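Local coordinates for protein histidinol dehydrogenase (Elizabethkingia anophelis NUHP1, PDB 6AN0) that probably catalyses the two NAD-dependent oxidation steps that turn L-histidinol into L-histidine, the last stage of histidine biosynthesis, with one zinc ion per subunit, at residues P253-G267 and Q284-R298. Numbering follows the deposited sequence. Where two conformers were deposited one is given.
Sequences PEFVAADLLSQAEHG and QTLMQVENQLTQLPR. With ZN (zinc ion), chain B.
At the edge of the zinc site, Arg298 holds the backbone turn that carries the metal ligand His266. Its NE and NH2 both donate to Glu265 O, each at 2.7 Å. The oxygen lies close to the guanidinium plane, and a bend at chi3 (64°) brings the NE/NH2 edge round to it. Water 1 links Glu265 OE1 to Arg298 N. The Glu265 carboxylate also hydrogen-bonds to His423 and the backbone N of Ala422, both of the second subunit. His266 NE2 binds zinc at 2.1 Å. Asp364, two waters and His423 of the second subunit complete the zinc site.

Away from the metal, helix 253-264 and the 284-293 part of helix 279-293 cross at -55° with knobs into holes. They follow successive strands, 242-247 and 271-276, of a parallel six-stranded sheet. Val256, Leu260 and Thr285 touch that sheet. Ala257 CB sits among Thr285, Gln288, Val289 and Gln292, 3.4 Å from Gln288 CB. In turn, the Thr285 side chain sits among Pro253, Val256, Ala257 and Leu260; its CG2 presses on Val256 CG1 at a tight 3.5 Å.

The Gln292 chain is extended beyond CG, and its NE2 donates to Glu254 O (3.2 Å, 163°) on a lone pair in the carbonyl plane. The same nitrogen donates to Gln288 OE1, so two bonds fix the amide's rotation. Glu254 O also accepts from Ala258 N. Leu261 CD1 lies on Gln292 CB at 3.5 Å.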
loop_
_atom_site.group_PDB
_atom_site.type_symbol
_atom_site.label_atom_id
_atom_site.label_comp_id
_atom_site.label_asym_id
_atom_site.label_seq_id
_atom_site.Cartn_x
_atom_site.Cartn_y
_atom_site.Cartn_z
ATOM N N PRO A 253 21.484 -31.606 -2.161
ATOM C CA PRO A 253 20.144 -32.155 -2.430
ATOM C C PRO A 253 19.355 -32.503 -1.176
ATOM O O PRO A 253 18.123 -32.369 -1.183
ATOM C CB PRO A 253 20.443 -33.393 -3.289
ATOM C CG PRO A 253 21.713 -33.033 -3.989
ATOM C CD PRO A 253 22.521 -32.263 -2.972
ATOM N N GLU A 254 20.014 -32.942 -0.095
ATOM C CA GLU A 254 19.282 -33.183 1.147
ATOM C C GLU A 254 18.674 -31.894 1.681
ATOM O O GLU A 254 17.534 -31.891 2.159
ATOM C CB GLU A 254 20.181 -33.806 2.213
ATOM C CG GLU A 254 19.392 -34.178 3.479
ATOM C CD GLU A 254 20.271 -34.630 4.626
ATOM O OE1 GLU A 254 21.382 -34.079 4.793
ATOM O OE2 GLU A 254 19.845 -35.536 5.365
ATOM N N PHE A 255 19.430 -30.791 1.619
ATOM C CA PHE A 255 18.919 -29.505 2.095
ATOM C C PHE A 255 17.770 -29.020 1.220
ATOM O O PHE A 255 16.742 -28.550 1.724
ATOM C CB PHE A 255 20.022 -28.438 2.101
ATOM C CG PHE A 255 21.151 -28.682 3.066
ATOM C CD1 PHE A 255 21.229 -29.828 3.842
ATOM C CD2 PHE A 255 22.165 -27.728 3.184
ATOM C CE1 PHE A 255 22.282 -30.019 4.708
ATOM C CE2 PHE A 255 23.222 -27.916 4.047
ATOM C CZ PHE A 255 23.288 -29.067 4.810
ATOM N N VAL A 256 17.941 -29.104 -0.103
ATOM C CA VAL A 256 16.919 -28.607 -1.022
ATOM C C VAL A 256 15.615 -29.380 -0.844
ATOM O O VAL A 256 14.529 -28.789 -0.789
ATOM C CB VAL A 256 17.429 -28.675 -2.476
ATOM C CG1 VAL A 256 16.299 -28.380 -3.457
ATOM C CG2 VAL A 256 18.587 -27.686 -2.688
ATOM N N ALA A 257 15.699 -30.707 -0.749
ATOM C CA ALA A 257 14.492 -31.500 -0.521
ATOM C C ALA A 257 13.786 -31.091 0.768
ATOM O O ALA A 257 12.553 -30.956 0.800
ATOM C CB ALA A 257 14.845 -32.983 -0.484
ATOM N N ALA A 258 14.551 -30.886 1.845
ATOM C CA ALA A 258 13.951 -30.475 3.112
ATOM C C ALA A 258 13.280 -29.109 2.998
ATOM O O ALA A 258 12.206 -28.887 3.576
ATOM C CB ALA A 258 15.016 -30.465 4.214
ATOM N N ASP A 259 13.887 -28.184 2.249
ATOM C CA ASP A 259 13.281 -26.867 2.051
ATOM C C ASP A 259 11.961 -26.974 1.292
ATOM O O ASP A 259 10.953 -26.367 1.686
ATOM C CB ASP A 259 14.258 -25.946 1.318
ATOM C CG ASP A 259 15.486 -25.619 2.165
ATOM O OD1 ASP A 259 15.371 -25.678 3.408
ATOM O OD2 ASP A 259 16.558 -25.301 1.601
ATOM N N LEU A 260 11.950 -27.737 0.197
ATOM C CA LEU A 260 10.711 -27.968 -0.542
ATOM C C LEU A 260 9.639 -28.560 0.361
ATOM O O LEU A 260 8.480 -28.127 0.336
ATOM C CB LEU A 260 10.963 -28.901 -1.725
ATOM C CG LEU A 260 11.902 -28.410 -2.823
ATOM C CD1 LEU A 260 12.107 -29.525 -3.832
ATOM C CD2 LEU A 260 11.328 -27.150 -3.481
ATOM N N LEU A 261 10.001 -29.575 1.147
ATOM C CA LEU A 261 8.996 -30.222 1.983
ATOM C C LEU A 261 8.535 -29.310 3.110
ATOM O O LEU A 261 7.387 -29.416 3.553
ATOM C CB LEU A 261 9.539 -31.539 2.528
ATOM C CG LEU A 261 9.640 -32.627 1.451
ATOM C CD1 LEU A 261 10.391 -33.835 1.953
ATOM C CD2 LEU A 261 8.246 -33.036 0.992
ATOM N N SER A 262 9.398 -28.401 3.575
ATOM C CA SER A 262 8.966 -27.458 4.601
ATOM C C SER A 262 7.851 -26.558 4.079
ATOM O O SER A 262 6.879 -26.290 4.792
ATOM C CB SER A 262 10.153 -26.634 5.118
ATOM O OG SER A 262 10.633 -25.707 4.160
ATOM N N GLN A 263 7.957 -26.105 2.829
ATOM C CA GLN A 263 6.881 -25.310 2.251
ATOM C C GLN A 263 5.649 -26.167 1.949
ATOM O O GLN A 263 4.514 -25.726 2.175
ATOM C CB GLN A 263 7.373 -24.619 0.977
ATOM C CG GLN A 263 6.307 -23.759 0.301
ATOM C CD GLN A 263 5.825 -22.657 1.214
ATOM O OE1 GLN A 263 4.685 -22.667 1.676
ATOM N NE2 GLN A 263 6.698 -21.708 1.494
ATOM N N ALA A 264 5.848 -27.396 1.450
ATOM C CA ALA A 264 4.717 -28.231 1.029
ATOM C C ALA A 264 3.821 -28.615 2.196
ATOM O O ALA A 264 2.602 -28.737 2.023
ATOM C CB ALA A 264 5.202 -29.504 0.339
ATOM N N GLU A 265 4.391 -28.809 3.389
ATOM C CA GLU A 265 3.586 -29.244 4.522
ATOM C C GLU A 265 2.663 -28.151 5.052
ATOM O O GLU A 265 1.846 -28.439 5.938
ATOM C CB GLU A 265 4.491 -29.751 5.649
ATOM C CG GLU A 265 5.013 -28.629 6.537
ATOM C CD GLU A 265 5.824 -29.130 7.724
ATOM O OE1 GLU A 265 5.750 -30.333 8.045
ATOM O OE2 GLU A 265 6.543 -28.308 8.340
ATOM N N HIS A 266 2.764 -26.918 4.542
ATOM C CA HIS A 266 1.895 -25.847 5.029
ATOM C C HIS A 266 0.430 -26.109 4.708
ATOM O O HIS A 266 -0.450 -25.829 5.529
ATOM C CB HIS A 266 2.312 -24.503 4.433
ATOM C CG HIS A 266 3.179 -23.692 5.337
ATOM N ND1 HIS A 266 2.761 -23.260 6.578
ATOM C CD2 HIS A 266 4.444 -23.234 5.182
ATOM C CE1 HIS A 266 3.731 -22.566 7.148
ATOM N NE2 HIS A 266 4.762 -22.534 6.321
ATOM N N GLY A 267 0.148 -26.616 3.513
ATOM C CA GLY A 267 -1.216 -26.765 3.060
ATOM C C GLY A 267 -1.298 -27.443 1.713
ATOM O O GLY A 267 -0.342 -27.406 0.928
ATOM N N GLN A 284 18.731 -36.281 -7.806
ATOM C CA GLN A 284 19.141 -36.506 -6.420
ATOM C C GLN A 284 18.189 -35.829 -5.441
ATOM O O GLN A 284 17.867 -36.391 -4.385
ATOM C CB GLN A 284 20.565 -36.008 -6.195
ATOM C CG GLN A 284 21.643 -36.935 -6.718
ATOM C CD GLN A 284 23.030 -36.474 -6.316
ATOM O OE1 GLN A 284 23.282 -36.169 -5.149
ATOM N NE2 GLN A 284 23.937 -36.408 -7.286
ATOM N N THR A 285 17.742 -34.611 -5.767
ATOM C CA THR A 285 16.826 -33.890 -4.890
ATOM C C THR A 285 15.474 -34.592 -4.803
ATOM O O THR A 285 14.873 -34.659 -3.726
ATOM C CB THR A 285 16.652 -32.453 -5.383
ATOM O OG1 THR A 285 17.931 -31.807 -5.442
ATOM C CG2 THR A 285 15.748 -31.672 -4.448
ATOM N N LEU A 286 14.979 -35.116 -5.924
ATOM C CA LEU A 286 13.695 -35.814 -5.906
ATOM C C LEU A 286 13.779 -37.111 -5.115
ATOM O O LEU A 286 12.821 -37.495 -4.430
ATOM C CB LEU A 286 13.227 -36.090 -7.331
ATOM C CG LEU A 286 12.758 -34.853 -8.093
ATOM C CD1 LEU A 286 12.300 -35.210 -9.493
ATOM C CD2 LEU A 286 11.656 -34.176 -7.323
ATOM N N MET A 287 14.908 -37.813 -5.211
ATOM C CA MET A 287 15.109 -38.993 -4.378
ATOM C C MET A 287 15.061 -38.626 -2.902
ATOM O O MET A 287 14.458 -39.342 -2.093
ATOM C CB MET A 287 16.445 -39.657 -4.718
ATOM C CG MET A 287 16.505 -40.292 -6.099
ATOM S SD MET A 287 18.155 -40.904 -6.520
ATOM C CE MET A 287 18.471 -42.013 -5.145
ATOM N N GLN A 288 15.697 -37.507 -2.534
ATOM C CA GLN A 288 15.648 -37.041 -1.153
ATOM C C GLN A 288 14.228 -36.662 -0.750
ATOM O O GLN A 288 13.811 -36.920 0.384
ATOM C CB GLN A 288 16.592 -35.850 -0.971
ATOM C CG GLN A 288 18.068 -36.226 -0.846
ATOM C CD GLN A 288 18.423 -36.809 0.512
ATOM O OE1 GLN A 288 17.640 -36.739 1.458
ATOM N NE2 GLN A 288 19.617 -37.385 0.612
ATOM N N VAL A 289 13.476 -36.041 -1.662
ATOM C CA VAL A 289 12.088 -35.688 -1.366
ATOM C C VAL A 289 11.287 -36.939 -1.046
ATOM O O VAL A 289 10.547 -36.986 -0.058
ATOM C CB VAL A 289 11.460 -34.917 -2.540
ATOM C CG1 VAL A 289 9.930 -34.852 -2.378
ATOM C CG2 VAL A 289 12.051 -33.522 -2.649
ATOM N N GLU A 290 11.428 -37.976 -1.882
ATOM C CA GLU A 290 10.664 -39.199 -1.668
ATOM C C GLU A 290 11.010 -39.829 -0.326
ATOM O O GLU A 290 10.118 -40.241 0.426
ATOM C CB GLU A 290 10.920 -40.194 -2.808
ATOM C CG GLU A 290 10.337 -39.771 -4.152
ATOM C CD GLU A 290 8.888 -39.310 -4.048
ATOM O OE1 GLU A 290 8.604 -38.146 -4.406
ATOM O OE2 GLU A 290 8.034 -40.106 -3.602
ATOM N N ASN A 291 12.309 -39.917 -0.011
ATOM C CA ASN A 291 12.730 -40.540 1.241
ATOM C C ASN A 291 12.292 -39.721 2.451
ATOM O O ASN A 291 11.782 -40.279 3.430
ATOM C CB ASN A 291 14.242 -40.738 1.251
ATOM C CG ASN A 291 14.681 -41.856 0.337
ATOM O OD1 ASN A 291 13.865 -42.673 -0.095
ATOM N ND2 ASN A 291 15.975 -41.906 0.041
ATOM N N GLN A 292 12.478 -38.401 2.403
ATOM C CA GLN A 292 12.092 -37.561 3.532
ATOM C C GLN A 292 10.582 -37.490 3.704
ATOM O O GLN A 292 10.096 -37.385 4.835
ATOM C CB GLN A 292 12.660 -36.147 3.369
ATOM C CG GLN A 292 14.169 -36.078 3.479
ATOM C CD GLN A 292 14.684 -34.659 3.369
ATOM O OE1 GLN A 292 14.033 -33.723 3.830
ATOM N NE2 GLN A 292 15.851 -34.489 2.752
ATOM N N LEU A 293 9.826 -37.543 2.603
ATOM C CA LEU A 293 8.371 -37.457 2.694
ATOM C C LEU A 293 7.801 -38.548 3.593
ATOM O O LEU A 293 6.843 -38.307 4.336
ATOM C CB LEU A 293 7.757 -37.540 1.296
ATOM C CG LEU A 293 6.230 -37.475 1.204
ATOM C CD1 LEU A 293 5.721 -36.180 1.808
ATOM C CD2 LEU A 293 5.783 -37.604 -0.234
ATOM N N THR A 294 8.384 -39.751 3.550
ATOM C CA THR A 294 7.869 -40.866 4.339
ATOM C C THR A 294 7.875 -40.577 5.836
ATOM O O THR A 294 7.125 -41.215 6.582
ATOM C CB THR A 294 8.680 -42.142 4.070
ATOM O OG1 THR A 294 10.051 -41.930 4.428
ATOM C CG2 THR A 294 8.603 -42.539 2.605
ATOM N N GLN A 295 8.693 -39.635 6.292
ATOM C CA GLN A 295 8.844 -39.368 7.712
ATOM C C GLN A 295 7.985 -38.208 8.208
ATOM O O GLN A 295 8.023 -37.899 9.403
ATOM C CB GLN A 295 10.319 -39.095 8.028
ATOM C CG GLN A 295 11.254 -40.195 7.536
ATOM C CD GLN A 295 10.940 -41.552 8.153
ATOM O OE1 GLN A 295 10.953 -41.709 9.372
ATOM N NE2 GLN A 295 10.658 -42.538 7.307
ATOM N N LEU A 296 7.208 -37.565 7.335
ATOM C CA LEU A 296 6.468 -36.365 7.723
ATOM C C LEU A 296 5.136 -36.753 8.347
ATOM O O LEU A 296 4.342 -37.442 7.695
ATOM C CB LEU A 296 6.212 -35.473 6.522
ATOM C CG LEU A 296 7.373 -34.776 5.808
ATOM C CD1 LEU A 296 6.823 -33.658 4.937
ATOM C CD2 LEU A 296 8.391 -34.260 6.794
ATOM N N PRO A 297 4.833 -36.324 9.573
ATOM C CA PRO A 297 3.465 -36.511 10.077
ATOM C C PRO A 297 2.420 -35.898 9.161
ATOM O O PRO A 297 1.318 -36.445 9.035
ATOM C CB PRO A 297 3.505 -35.820 11.449
ATOM C CG PRO A 297 4.926 -35.860 11.848
ATOM C CD PRO A 297 5.705 -35.683 10.571
ATOM N N ARG A 298 2.750 -34.792 8.488
ATOM C CA ARG A 298 1.856 -34.138 7.541
ATOM C C ARG A 298 2.091 -34.593 6.106
ATOM O O ARG A 298 1.909 -33.797 5.173
ATOM C CB ARG A 298 2.011 -32.619 7.645
ATOM C CG ARG A 298 1.660 -32.073 9.026
ATOM C CD ARG A 298 2.107 -30.640 9.196
ATOM N NE ARG A 298 1.431 -29.722 8.282
ATOM C CZ ARG A 298 0.289 -29.103 8.563
ATOM N NH1 ARG A 298 -0.317 -29.323 9.726
ATOM N NH2 ARG A 298 -0.255 -28.273 7.678
HETATM ZN ZN ZN B . 6.655 -21.763 6.718
HETATM O O HOH W 1 4.814 -32.918 9.185
HETATM O O HOH W 2 7.274 -22.357 4.868
HETATM O O HOH W 3 6.275 -19.882 5.585
#